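Local coordinates for protein probable ATP-dependent kinase TDA10 (Saccharomyces cerevisiae, PDB 1ODF) that probably acts as an ATP-dependent kinase of the GLYK family, although the substrate it phosphorylates is not yet known, at residues A[78-83]-A[99-104]. Sequence-based numbering, arbitrary orientation.
Sequences EDQLKL and PGTHDM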
loop_
_atom_site.group_PDB
_atom_site.type_symbol
_atom_site.label_atom_id
_atom_site.label_comp_id
_atom_site.label_asym_id
_atom_site.label_seq_id
_atom_site.Cartn_x
_atom_site.Cartn_y
_atom_site.Cartn_z
ATOM N N GLU A 78 -5.165 -15.032 14.847
ATOM C CA GLU A 78 -6.098 -16.147 14.834
ATOM C C GLU A 78 -6.779 -16.342 13.485
ATOM O O GLU A 78 -6.907 -17.468 13.006
ATOM C CB GLU A 78 -7.168 -15.955 15.909
ATOM C CG GLU A 78 -8.039 -17.176 16.083
ATOM C CD GLU A 78 -7.216 -18.386 16.484
ATOM O OE1 GLU A 78 -7.670 -19.530 16.259
ATOM O OE2 GLU A 78 -6.108 -18.185 17.032
ATOM N N ASP A 79 -7.226 -15.249 12.874
ATOM C CA ASP A 79 -7.884 -15.352 11.581
ATOM C C ASP A 79 -6.913 -15.780 10.493
ATOM O O ASP A 79 -7.299 -16.463 9.547
ATOM C CB ASP A 79 -8.554 -14.028 11.196
ATOM C CG ASP A 79 -9.913 -13.854 11.852
ATOM O OD1 ASP A 79 -10.707 -14.821 11.837
ATOM O OD2 ASP A 79 -10.193 -12.753 12.372
ATOM N N GLN A 80 -5.654 -15.379 10.619
ATOM C CA GLN A 80 -4.666 -15.765 9.621
ATOM C C GLN A 80 -4.472 -17.278 9.716
ATOM O O GLN A 80 -4.304 -17.960 8.703
ATOM C CB GLN A 80 -3.338 -15.045 9.859
ATOM C CG GLN A 80 -2.225 -15.443 8.886
ATOM C CD GLN A 80 -2.568 -15.170 7.421
ATOM O OE1 GLN A 80 -2.622 -16.089 6.600
ATOM N NE2 GLN A 80 -2.794 -13.899 7.091
ATOM N N LEU A 81 -4.510 -17.804 10.938
ATOM C CA LEU A 81 -4.359 -19.243 11.134
ATOM C C LEU A 81 -5.510 -19.944 10.428
ATOM O O LEU A 81 -5.325 -20.988 9.798
ATOM C CB LEU A 81 -4.376 -19.591 12.624
ATOM C CG LEU A 81 -3.191 -19.072 13.444
ATOM C CD1 LEU A 81 -3.353 -19.523 14.886
ATOM C CD2 LEU A 81 -1.874 -19.586 12.852
ATOM N N LYS A 82 -6.696 -19.350 10.541
ATOM C CA LYS A 82 -7.898 -19.878 9.907
ATOM C C LYS A 82 -7.704 -19.824 8.398
ATOM O O LYS A 82 -8.075 -20.745 7.678
ATOM C CB LYS A 82 -9.118 -19.036 10.300
ATOM C CG LYS A 82 -10.381 -19.352 9.499
ATOM C CD LYS A 82 -11.285 -18.116 9.352
ATOM C CE LYS A 82 -12.055 -17.784 10.627
ATOM N NZ LYS A 82 -13.100 -18.813 10.920
ATOM N N LEU A 83 -7.114 -18.735 7.925
ATOM C CA LEU A 83 -6.861 -18.562 6.503
ATOM C C LEU A 83 -5.840 -19.582 6.002
ATOM O O LEU A 83 -5.931 -20.049 4.866
ATOM C CB LEU A 83 -6.340 -17.153 6.221
ATOM C CG LEU A 83 -6.122 -16.868 4.731
ATOM C CD1 LEU A 83 -7.480 -16.805 4.033
ATOM C CD2 LEU A 83 -5.352 -15.562 4.545
ATOM N N PRO A 99 -2.200 -10.165 -0.871
ATOM C CA PRO A 99 -3.597 -9.736 -0.854
ATOM C C PRO A 99 -4.418 -10.950 -0.406
ATOM O O PRO A 99 -4.201 -12.063 -0.892
ATOM C CB PRO A 99 -3.859 -9.380 -2.310
ATOM C CG PRO A 99 -2.537 -8.883 -2.774
ATOM C CD PRO A 99 -1.585 -9.878 -2.179
ATOM N N GLY A 100 -5.352 -10.737 0.516
ATOM C CA GLY A 100 -6.154 -11.841 1.006
ATOM C C GLY A 100 -5.832 -12.088 2.466
ATOM O O GLY A 100 -6.567 -12.784 3.163
ATOM N N THR A 101 -4.728 -11.507 2.933
ATOM C CA THR A 101 -4.310 -11.656 4.319
ATOM C C THR A 101 -4.710 -10.446 5.161
ATOM O O THR A 101 -4.221 -10.271 6.283
ATOM C CB THR A 101 -2.777 -11.859 4.433
ATOM O OG1 THR A 101 -2.095 -10.709 3.914
ATOM C CG2 THR A 101 -2.347 -13.103 3.661
ATOM N N HIS A 102 -5.589 -9.609 4.616
ATOM C CA HIS A 102 -6.061 -8.438 5.346
ATOM C C HIS A 102 -7.532 -8.583 5.729
ATOM O O HIS A 102 -8.290 -9.299 5.081
ATOM C CB HIS A 102 -5.883 -7.159 4.517
ATOM C CG HIS A 102 -4.456 -6.785 4.285
ATOM N ND1 HIS A 102 -3.729 -7.243 3.207
ATOM C CD2 HIS A 102 -3.612 -6.010 5.009
ATOM C CE1 HIS A 102 -2.502 -6.763 3.274
ATOM N NE2 HIS A 102 -2.404 -6.014 4.358
ATOM N N ASP A 103 -7.927 -7.886 6.788
ATOM C CA ASP A 103 -9.299 -7.928 7.272
ATOM C C ASP A 103 -10.171 -6.944 6.487
ATOM O O ASP A 103 -10.278 -5.771 6.845
ATOM C CB ASP A 103 -9.312 -7.590 8.765
ATOM C CG ASP A 103 -10.643 -7.888 9.418
ATOM O OD1 ASP A 103 -10.691 -7.904 10.665
ATOM O OD2 ASP A 103 -11.635 -8.101 8.686
ATOM N N MET A 104 -10.796 -7.437 5.421
ATOM C CA MET A 104 -11.631 -6.600 4.563
ATOM C C MET A 104 -12.902 -6.114 5.231
ATOM O O MET A 104 -13.338 -4.986 4.995
ATOM C CB MET A 104 -11.998 -7.349 3.280
ATOM C CG MET A 104 -10.799 -7.918 2.542
ATOM S SD MET A 104 -9.459 -6.711 2.414
ATOM C CE MET A 104 -10.193 -5.508 1.264
HETATM O O HOH W 1 -9.138 -10.388 11.546
#
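The amide of Gln80 meets Thr101 end-on: CB and CG2 of the threonine lie beyond its terminal atoms, little displaced from its plane, and neither sits over a face. Gln80 CD is 4.3 Å from Thr101 CG2, a van der Waals approach without a hydrogen bond between the segments. The bend at chi2 (60°) turns the glutamine chain so that its end comes nearer to the loop than its CB direction would suggest. Thr101 OG1 has its polar partners within the loop, Leu98 O and Gly97 N, which leaves the methyl to face the helix. The Thr101 side chain lies about 10 Å from that of Gln40 of the predicted ATP site.

One turn further along, Leu83 reaches the loop with CG anti to its backbone N (chi1 -177°). Its CD2 makes a close methyl-to-carbonyl-oxygen van der Waals contact with Gly100 O at 3.3 Å and an apolar one with Thr101 CG2 at 4.0 Å, the leucine and threonine side chains crossing at about a right angle. The backbone of Gly100, with phi 114°, would press a side chain against the preceding carbonyl.

At the more open end, a water bridges two carboxylates whose planes are steeply inclined to each other, donating to Asp79 OD2 (2.7 Å) and Asp103 OD1 (3.1 Å). Asp79 OD2 and Asp103 OD1 stay 5.2 Å apart, and the water probably eases the like charges, as does the salt bridge from Arg142 to Asp103 OD1. Asp103 OD2 caps helix 104-114 at Leu106 N.

The contact thus packs helix 77-86 against the loop entering helix 104-114. Both meet the loop joining strand 65-69, at the edge of the central mixed, largely parallel sheet of this P-loop kinase fold, to helix 77-86: Thr101 and Asp103 bond to the backbone of Leu75 and Phe73, and Leu83 touches Leu75. Pro99 and Met104 pack on helix 182-195.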